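Local coordinates for protein adenine phosphoribosyltransferase, putative (Trypanosoma brucei brucei, PDB 5VN4) that probably catalyses the conversion of adenine and 5-phospho-alpha-D-ribose 1-diphosphate into AMP and diphosphate, the single step of adenine salvage, at residues 118-130 with 158-172. Numbering follows the deposited sequence.
Sequences VIIKSEPYTKEYA and ATGGTMLAGVQLVDA. With HSX (5-O-phosphono-alpha-D-ribofuranose), chain D; ADE (adenine), chain C; PPV (pyrophosphate), chain E.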
ATOM      1  N   VAL A 118       1.186   0.255 -21.207  1.00 18.43           N
ATOM      2  CA  VAL A 118       0.136   1.161 -21.663  1.00 17.70           C
ATOM      3  C   VAL A 118      -0.809   1.418 -20.501  1.00 17.52           C
ATOM      4  O   VAL A 118      -1.275   0.479 -19.848  1.00 18.55           O
ATOM      5  CB  VAL A 118      -0.605   0.569 -22.872  1.00 18.71           C
ATOM      6  CG1 VAL A 118      -1.764   1.472 -23.284  1.00 19.39           C
ATOM      7  CG2 VAL A 118       0.360   0.370 -24.042  1.00 20.29           C
ATOM      8  N   ILE A 119      -1.076   2.692 -20.220  1.00 16.01           N
ATOM      9  CA  ILE A 119      -1.872   3.062 -19.058  1.00 16.35           C
ATOM     10  C   ILE A 119      -2.919   4.090 -19.457  1.00 16.40           C
ATOM     11  O   ILE A 119      -2.733   4.858 -20.405  1.00 18.86           O
ATOM     12  CB  ILE A 119      -1.011   3.561 -17.871  1.00 17.51           C
ATOM     13  CG1 ILE A 119      -0.341   4.898 -18.201  1.00 18.75           C
ATOM     14  CG2 ILE A 119       0.035   2.525 -17.499  1.00 18.09           C
ATOM     15  CD1 ILE A 119       0.531   5.441 -17.065  1.00 19.17           C
ATOM     16  N   ILE A 120      -4.036   4.086 -18.726  1.00 15.75           N
ATOM     17  CA  ILE A 120      -5.132   5.030 -18.921  1.00 16.07           C
ATOM     18  C   ILE A 120      -5.034   6.083 -17.828  1.00 15.85           C
ATOM     19  O   ILE A 120      -4.861   5.743 -16.655  1.00 15.92           O
ATOM     20  CB  ILE A 120      -6.490   4.316 -18.828  1.00 15.83           C
ATOM     21  CG1 ILE A 120      -6.541   3.084 -19.733  1.00 16.77           C
ATOM     22  CG2 ILE A 120      -7.627   5.290 -19.130  1.00 16.51           C
ATOM     23  CD1 ILE A 120      -7.737   2.216 -19.444  1.00 17.75           C
ATOM     24  N   LYS A 121      -5.165   7.355 -18.197  1.00 16.12           N
ATOM     25  CA  LYS A 121      -5.105   8.449 -17.234  1.00 16.90           C
ATOM     26  C   LYS A 121      -6.483   9.068 -17.035  1.00 15.91           C
ATOM     27  O   LYS A 121      -7.242   9.255 -17.995  1.00 18.03           O
ATOM     28  CB  LYS A 121      -4.107   9.526 -17.672  1.00 20.94           C
ATOM     29  CG  LYS A 121      -4.501  10.309 -18.906  1.00 24.43           C
ATOM     30  CD  LYS A 121      -3.554  11.482 -19.132  1.00 28.01           C
ATOM     31  CE  LYS A 121      -3.834  12.181 -20.456  1.00 31.23           C
ATOM     32  NZ  LYS A 121      -2.954  13.368 -20.672  1.00 33.00           N
ATOM     33  N   SER A 122      -6.802   9.375 -15.781  1.00 15.53           N
ATOM     34  CA  SER A 122      -8.039  10.058 -15.428  1.00 15.39           C
ATOM     35  C   SER A 122      -7.933  11.543 -15.767  1.00 16.08           C
ATOM     36  O   SER A 122      -6.892  12.038 -16.202  1.00 17.75           O
ATOM     37  CB  SER A 122      -8.304   9.902 -13.932  1.00 13.92           C
ATOM     38  OG  SER A 122      -7.424  10.723 -13.177  1.00 13.65           O
ATOM     39  N   GLU A 123      -9.022  12.277 -15.543  1.00 16.55           N
ATOM     40  CA  GLU A 123      -8.920  13.723 -15.485  1.00 16.81           C
ATOM     41  C   GLU A 123      -8.138  14.132 -14.236  1.00 15.99           C
ATOM     42  O   GLU A 123      -8.064  13.377 -13.262  1.00 14.74           O
ATOM     43  CB  GLU A 123     -10.314  14.332 -15.408  1.00 19.92           C
ATOM     44  CG  GLU A 123     -11.142  14.109 -16.647  1.00 22.82           C
ATOM     45  CD  GLU A 123     -10.646  14.923 -17.824  1.00 27.13           C
ATOM     46  OE1 GLU A 123     -10.131  16.039 -17.601  1.00 29.50           O
ATOM     47  OE2 GLU A 123     -10.767  14.444 -18.970  1.00 28.73           O
ATOM     48  N   PRO A 124      -7.550  15.329 -14.228  1.00 16.11           N
ATOM     49  CA  PRO A 124      -6.858  15.784 -13.014  1.00 17.41           C
ATOM     50  C   PRO A 124      -7.782  15.732 -11.803  1.00 17.98           C
ATOM     51  O   PRO A 124      -8.952  16.122 -11.869  1.00 19.09           O
ATOM     52  CB  PRO A 124      -6.455  17.223 -13.360  1.00 18.63           C
ATOM     53  CG  PRO A 124      -6.336  17.216 -14.858  1.00 19.09           C
ATOM     54  CD  PRO A 124      -7.460  16.323 -15.314  1.00 17.77           C
ATOM     55  N   TYR A 125      -7.265  15.213 -10.695  1.00 17.33           N
ATOM     56  CA  TYR A 125      -8.091  14.976  -9.521  1.00 17.30           C
ATOM     57  C   TYR A 125      -8.010  16.138  -8.535  1.00 16.24           C
ATOM     58  O   TYR A 125      -7.155  17.022  -8.629  1.00 16.91           O
ATOM     59  CB  TYR A 125      -7.750  13.642  -8.843  1.00 18.34           C
ATOM     60  CG  TYR A 125      -6.330  13.485  -8.329  1.00 18.76           C
ATOM     61  CD1 TYR A 125      -5.892  14.158  -7.191  1.00 19.26           C
ATOM     62  CD2 TYR A 125      -5.441  12.623  -8.958  1.00 19.70           C
ATOM     63  CE1 TYR A 125      -4.595  13.990  -6.711  1.00 20.55           C
ATOM     64  CE2 TYR A 125      -4.152  12.451  -8.492  1.00 21.59           C
ATOM     65  CZ  TYR A 125      -3.732  13.135  -7.369  1.00 21.36           C
ATOM     66  OH  TYR A 125      -2.446  12.951  -6.907  1.00 22.42           O
ATOM     67  N   THR A 126      -8.942  16.129  -7.588  1.00 16.05           N
ATOM     68  CA  THR A 126      -8.896  16.992  -6.421  1.00 15.27           C
ATOM     69  C   THR A 126      -9.121  16.132  -5.183  1.00 14.89           C
ATOM     70  O   THR A 126      -9.663  15.025  -5.265  1.00 15.45           O
ATOM     71  CB  THR A 126      -9.942  18.116  -6.501  1.00 16.17           C
ATOM     72  OG1 THR A 126     -11.262  17.557  -6.501  1.00 17.03           O
ATOM     73  CG2 THR A 126      -9.751  18.949  -7.773  1.00 17.72           C
ATOM     74  N   LYS A 127      -8.666  16.636  -4.034  1.00 14.53           N
ATOM     75  CA  LYS A 127      -8.880  15.985  -2.745  1.00 13.91           C
ATOM     76  C   LYS A 127      -9.293  17.050  -1.740  1.00 14.05           C
ATOM     77  O   LYS A 127      -9.186  18.249  -2.011  1.00 14.30           O
ATOM     78  CB  LYS A 127      -7.607  15.278  -2.242  1.00 13.60           C
ATOM     79  CG  LYS A 127      -7.028  14.195  -3.159  1.00 13.48           C
ATOM     80  CD  LYS A 127      -5.707  13.697  -2.577  1.00 14.15           C
ATOM     81  CE  LYS A 127      -5.164  12.460  -3.288  1.00 14.38           C
ATOM     82  NZ  LYS A 127      -5.938  11.231  -2.972  1.00 13.06           N
ATOM     83  N   GLU A 128      -9.721  16.613  -0.545  1.00 14.58           N
ATOM     84  CA  GLU A 128     -10.069  17.570   0.508  1.00 15.28           C
ATOM     85  C   GLU A 128      -8.982  18.628   0.673  1.00 16.11           C
ATOM     86  O   GLU A 128      -9.274  19.815   0.886  1.00 16.89           O
ATOM     87  CB  GLU A 128     -10.309  16.841   1.842  1.00 16.67           C
ATOM     88  CG  GLU A 128     -10.822  17.767   2.956  1.00 17.81           C
ATOM     89  CD  GLU A 128     -10.901  17.130   4.344  1.00 18.69           C
ATOM     90  OE1 GLU A 128     -10.503  15.963   4.523  1.00 17.99           O
ATOM     91  OE2 GLU A 128     -11.366  17.815   5.279  1.00 20.82           O
ATOM     92  N   TYR A 129      -7.718  18.220   0.548  1.00 15.50           N
ATOM     93  CA  TYR A 129      -6.594  19.116   0.779  1.00 16.14           C
ATOM     94  C   TYR A 129      -5.757  19.380  -0.468  1.00 16.92           C
ATOM     95  O   TYR A 129      -4.636  19.885  -0.356  1.00 17.97           O
ATOM     96  CB  TYR A 129      -5.717  18.597   1.915  1.00 17.10           C
ATOM     97  CG  TYR A 129      -5.294  17.148   1.828  1.00 19.23           C
ATOM     98  CD1 TYR A 129      -4.396  16.713   0.858  1.00 19.41           C
ATOM     99  CD2 TYR A 129      -5.758  16.222   2.754  1.00 19.86           C
ATOM    100  CE1 TYR A 129      -3.986  15.382   0.808  1.00 20.36           C
ATOM    101  CE2 TYR A 129      -5.355  14.908   2.717  1.00 20.50           C
ATOM    102  CZ  TYR A 129      -4.473  14.489   1.742  1.00 20.28           C
ATOM    103  OH  TYR A 129      -4.066  13.173   1.728  1.00 21.06           O
ATOM    104  N   ALA A 130      -6.275  19.081  -1.659  1.00 16.00           N
ATOM    105  CA  ALA A 130      -5.496  19.272  -2.881  1.00 16.38           C
ATOM    106  C   ALA A 130      -6.368  19.935  -3.935  1.00 17.00           C
ATOM    107  O   ALA A 130      -7.391  19.376  -4.345  1.00 17.03           O
ATOM    108  CB  ALA A 130      -4.937  17.942  -3.405  1.00 17.27           C
ATOM    109  N   ALA A 158     -13.489  11.605   1.460  1.00  9.77           N
ATOM    110  CA  ALA A 158     -13.753  12.932   1.988  1.00 10.53           C
ATOM    111  C   ALA A 158     -14.594  13.663   0.949  1.00 10.55           C
ATOM    112  O   ALA A 158     -15.820  13.465   0.908  1.00 10.85           O
ATOM    113  CB  ALA A 158     -12.436  13.621   2.373  1.00 11.60           C
ATOM    114  N   THR A 159     -13.997  14.476   0.073  1.00 10.35           N
ATOM    115  CA  THR A 159     -14.774  15.131  -0.974  1.00 10.78           C
ATOM    116  C   THR A 159     -15.234  14.163  -2.057  1.00 10.93           C
ATOM    117  O   THR A 159     -16.138  14.506  -2.831  1.00 12.20           O
ATOM    118  CB  THR A 159     -13.959  16.227  -1.662  1.00 11.50           C
ATOM    119  OG1 THR A 159     -12.878  15.637  -2.407  1.00 12.54           O
ATOM    120  CG2 THR A 159     -13.428  17.230  -0.668  1.00 12.83           C
ATOM    121  N   GLY A 160     -14.632  12.980  -2.160  1.00 10.92           N
ATOM    122  CA  GLY A 160     -14.947  12.083  -3.250  1.00 10.90           C
ATOM    123  C   GLY A 160     -14.225  12.386  -4.542  1.00 10.20           C
ATOM    124  O   GLY A 160     -14.485  11.710  -5.551  1.00 10.95           O
ATOM    125  N   GLY A 161     -13.310  13.357  -4.545  1.00 10.86           N
ATOM    126  CA  GLY A 161     -12.531  13.620  -5.747  1.00 11.55           C
ATOM    127  C   GLY A 161     -11.659  12.448  -6.156  1.00 11.35           C
ATOM    128  O   GLY A 161     -11.558  12.118  -7.339  1.00 11.54           O
ATOM    129  N   THR A 162     -11.013  11.802  -5.191  1.00 10.97           N
ATOM    130  CA  THR A 162     -10.186  10.651  -5.534  1.00 10.70           C
ATOM    131  C   THR A 162     -11.044   9.531  -6.106  1.00 10.40           C
ATOM    132  O   THR A 162     -10.710   8.946  -7.144  1.00 11.40           O
ATOM    133  CB  THR A 162      -9.391  10.185  -4.310  1.00 10.83           C
ATOM    134  OG1 THR A 162      -8.605  11.282  -3.820  1.00 11.84           O
ATOM    135  CG2 THR A 162      -8.468   9.007  -4.671  1.00 12.03           C
ATOM    136  N   MET A 163     -12.175   9.242  -5.462  1.00 10.39           N
ATOM    137  CA  MET A 163     -13.062   8.205  -5.982  1.00 10.72           C
ATOM    138  C   MET A 163     -13.537   8.528  -7.392  1.00 10.53           C
ATOM    139  O   MET A 163     -13.653   7.625  -8.227  1.00 12.30           O
ATOM    140  CB  MET A 163     -14.244   7.951  -5.042  1.00 11.79           C
ATOM    141  CG  MET A 163     -13.936   6.990  -3.911  1.00 13.24           C
ATOM    142  SD  MET A 163     -13.543   5.337  -4.530  1.00 13.74           S
ATOM    143  CE  MET A 163     -12.779   4.674  -3.030  1.00 15.33           C
ATOM    144  N   LEU A 164     -13.812   9.808  -7.679  1.00 11.19           N
ATOM    145  CA  LEU A 164     -14.216  10.197  -9.027  1.00 12.16           C
ATOM    146  C   LEU A 164     -13.163   9.803 -10.055  1.00 12.58           C
ATOM    147  O   LEU A 164     -13.497   9.318 -11.142  1.00 12.45           O
ATOM    148  CB  LEU A 164     -14.476  11.704  -9.074  1.00 12.23           C
ATOM    149  CG  LEU A 164     -14.764  12.277 -10.465  1.00 14.10           C
ATOM    150  CD1 LEU A 164     -16.033  11.665 -11.071  1.00 15.41           C
ATOM    151  CD2 LEU A 164     -14.860  13.804 -10.429  1.00 15.53           C
ATOM    152  N   ALA A 165     -11.885  10.010  -9.736  1.00 12.17           N
ATOM    153  CA  ALA A 165     -10.824   9.604 -10.648  1.00 12.26           C
ATOM    154  C   ALA A 165     -10.865   8.099 -10.900  1.00 11.51           C
ATOM    155  O   ALA A 165     -10.693   7.644 -12.038  1.00 12.89           O
ATOM    156  CB  ALA A 165      -9.470  10.032 -10.084  1.00 13.32           C
ATOM    157  N   GLY A 166     -11.113   7.310  -9.852  1.00 12.53           N
ATOM    158  CA  GLY A 166     -11.253   5.876 -10.041  1.00 13.45           C
ATOM    159  C   GLY A 166     -12.463   5.519 -10.878  1.00 12.47           C
ATOM    160  O   GLY A 166     -12.384   4.645 -11.746  1.00 13.55           O
ATOM    161  N   VAL A 167     -13.591   6.205 -10.649  1.00 12.70           N
ATOM    162  CA  VAL A 167     -14.789   5.971 -11.455  1.00 12.95           C
ATOM    163  C   VAL A 167     -14.513   6.252 -12.926  1.00 13.27           C
ATOM    164  O   VAL A 167     -14.941   5.497 -13.804  1.00 14.01           O
ATOM    165  CB  VAL A 167     -15.974   6.807 -10.923  1.00 13.55           C
ATOM    166  CG1 VAL A 167     -17.179   6.717 -11.864  1.00 15.19           C
ATOM    167  CG2 VAL A 167     -16.365   6.357  -9.520  1.00 14.83           C
ATOM    168  N   GLN A 168     -13.782   7.331 -13.218  1.00 13.09           N
ATOM    169  CA  GLN A 168     -13.429   7.640 -14.604  1.00 13.18           C
ATOM    170  C   GLN A 168     -12.629   6.510 -15.239  1.00 13.37           C
ATOM    171  O   GLN A 168     -12.858   6.156 -16.403  1.00 14.28           O
ATOM    172  CB  GLN A 168     -12.655   8.958 -14.667  1.00 13.44           C
ATOM    173  CG  GLN A 168     -13.521  10.153 -14.311  1.00 13.82           C
ATOM    174  CD  GLN A 168     -12.742  11.428 -14.051  1.00 15.60           C
ATOM    175  OE1 GLN A 168     -11.530  11.401 -13.855  1.00 17.73           O
ATOM    176  NE2 GLN A 168     -13.451  12.565 -14.032  1.00 16.59           N
ATOM    177  N   LEU A 169     -11.703   5.909 -14.486  1.00 12.81           N
ATOM    178  CA  LEU A 169     -10.885   4.826 -15.024  1.00 13.20           C
ATOM    179  C   LEU A 169     -11.698   3.546 -15.206  1.00 13.31           C
ATOM    180  O   LEU A 169     -11.503   2.820 -16.189  1.00 14.75           O
ATOM    181  CB  LEU A 169      -9.682   4.594 -14.113  1.00 13.25           C
ATOM    182  CG  LEU A 169      -8.695   5.760 -14.031  1.00 13.90           C
ATOM    183  CD1 LEU A 169      -7.673   5.511 -12.922  1.00 14.41           C
ATOM    184  CD2 LEU A 169      -7.993   5.995 -15.371  1.00 14.88           C
ATOM    185  N   VAL A 170     -12.608   3.249 -14.272  1.00 13.56           N
ATOM    186  CA  VAL A 170     -13.502   2.105 -14.443  1.00 13.37           C
ATOM    187  C   VAL A 170     -14.373   2.306 -15.675  1.00 13.64           C
ATOM    188  O   VAL A 170     -14.540   1.397 -16.501  1.00 15.01           O
ATOM    189  CB  VAL A 170     -14.345   1.900 -13.169  1.00 13.84           C
ATOM    190  CG1 VAL A 170     -15.423   0.850 -13.398  1.00 15.08           C
ATOM    191  CG2 VAL A 170     -13.454   1.525 -11.995  1.00 14.10           C
ATOM    192  N   ASP A 171     -14.923   3.511 -15.817  1.00 14.33           N
ATOM    193  CA  ASP A 171     -15.755   3.867 -16.957  1.00 14.68           C
ATOM    194  C   ASP A 171     -14.987   3.747 -18.269  1.00 14.56           C
ATOM    195  O   ASP A 171     -15.561   3.368 -19.299  1.00 15.87           O
ATOM    196  CB  ASP A 171     -16.259   5.298 -16.745  1.00 14.76           C
ATOM    197  CG  ASP A 171     -17.227   5.742 -17.806  1.00 16.90           C
ATOM    198  OD1 ASP A 171     -18.393   5.294 -17.758  1.00 17.31           O
ATOM    199  OD2 ASP A 171     -16.826   6.549 -18.669  1.00 19.04           O
ATOM    200  N   ALA A 172     -13.687   4.044 -18.248  1.00 14.76           N
ATOM    201  CA  ALA A 172     -12.869   3.981 -19.454  1.00 15.70           C
ATOM    202  C   ALA A 172     -12.750   2.573 -20.015  1.00 16.02           C
ATOM    203  O   ALA A 172     -12.404   2.422 -21.192  1.00 17.92           O
ATOM    204  CB  ALA A 172     -11.477   4.556 -19.179  1.00 17.14           C
TER
HETATM  205  C1  HSX D 302      -6.159  10.962   0.709  1.00 11.62           C
HETATM  206  O4  HSX D 302      -7.201  11.659   0.005  1.00 13.04           O
HETATM  207  C2  HSX D 302      -6.813   9.650   1.101  1.00 12.01           C
HETATM  208  O2  HSX D 302      -5.846   8.619   1.340  1.00 11.74           O
HETATM  209  C3  HSX D 302      -7.721   9.368  -0.076  1.00 11.37           C
HETATM  210  O3  HSX D 302      -6.976   8.840  -1.190  1.00 12.36           O
HETATM  211  C4  HSX D 302      -8.209  10.759  -0.453  1.00 11.45           C
HETATM  212  C5  HSX D 302      -9.562  11.105   0.172  1.00 11.55           C
HETATM  213  O5  HSX D 302      -9.890  12.476  -0.067  1.00 11.21           O
HETATM  214  P'  HSX D 302     -10.983  12.903  -1.185  1.00 10.96           P
HETATM  215  O1X HSX D 302     -10.365  12.725  -2.560  1.00 11.63           O
HETATM  216  O2X HSX D 302     -12.193  12.037  -0.965  1.00 10.66           O
HETATM  217  O3X HSX D 302     -11.242  14.356  -0.841  1.00 11.17           O
HETATM  218  O1  HSX D 302      -5.054  10.729  -0.174  1.00 13.43           O
HETATM  219  N9  ADE C 301      -7.645  12.271   3.131  1.00 16.05           N
HETATM  220  C8  ADE C 301      -8.526  13.259   2.820  1.00 15.86           C
HETATM  221  N7  ADE C 301      -9.025  13.874   3.870  1.00 15.39           N
HETATM  222  C5  ADE C 301      -8.431  13.238   4.942  1.00 14.40           C
HETATM  223  C6  ADE C 301      -8.545  13.421   6.342  1.00 13.34           C
HETATM  224  N6  ADE C 301      -9.339  14.346   6.917  1.00 14.13           N
HETATM  225  N1  ADE C 301      -7.807  12.617   7.134  1.00 12.69           N
HETATM  226  C2  ADE C 301      -7.021  11.695   6.559  1.00 13.32           C
HETATM  227  N3  ADE C 301      -6.828  11.435   5.267  1.00 13.50           N
HETATM  228  C4  ADE C 301      -7.576  12.246   4.504  1.00 13.23           C
HETATM  229  O11 PPV E 303      -2.994  12.522  -0.450  0.68 17.81           O
HETATM  230  P1  PPV E 303      -1.797  11.657  -0.792  0.68 14.90           P
HETATM  231  O21 PPV E 303      -0.467  12.328  -0.538  0.68 17.41           O
HETATM  232  O31 PPV E 303      -1.933  10.994  -2.145  0.68 15.88           O
HETATM  233  OPP PPV E 303      -1.916  10.453   0.280  0.68 14.94           O
HETATM  234  P2  PPV E 303      -1.236   8.988   0.351  0.68 12.91           P
HETATM  235  O12 PPV E 303      -1.096   8.934   1.850  0.68 13.27           O
HETATM  236  O22 PPV E 303      -2.277   8.071  -0.266  0.68 10.30           O
HETATM  237  O32 PPV E 303       0.090   8.991  -0.371  0.68 13.67           O
HETATM  238  O   HOH W   1     -10.481  12.985 -11.773  1.00 17.72           O
HETATM  239  O   HOH W   2     -12.035  17.675  -3.999  1.00 20.24           O
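K127 and T162 meet beside the sugar phosphate: the lysine chain runs extended and kinks at its last torsion (chi4 -73°), bringing NZ to T162 OG1 at 2.8 Å while the same amine bonds O1 and O4 of the ribose. T162 OG1 in turn gives its proton to phosphate O1X. Packing is tight here, with G161 CA 3.2 Å from T126 O, a CA-H...O contact with no room for a CB. A158 to G160 and the first turn of helix 161-172 belong to the PRPP-binding loop of the type I phosphoribosyltransferase fold, whose D154 and D155 hold the ribose; backbone N atoms of A158, T159, G160 and T162 and the T159 hydroxyl grip the phosphate, and E128 N closes over O3X at 2.7 Å. With CG anti to the backbone N (chi1 -174°), the extended E128 chain carries OE1 to adenine N6, accepting at 3.1 Å. Farther along, I120 CG2 packs on L169 CD2 (3.8 Å) and A172 CB, beside A239 of the second subunit. The E123 flank is looser: its carboxylate heads outward, and Q168 OE1 takes E123 N at 3.1 Å from above the carbonyl plane and a water at 2.8 Å, which also lies near E123 O. At the phosphate end a second water joins T126 OG1 and T159 OG1.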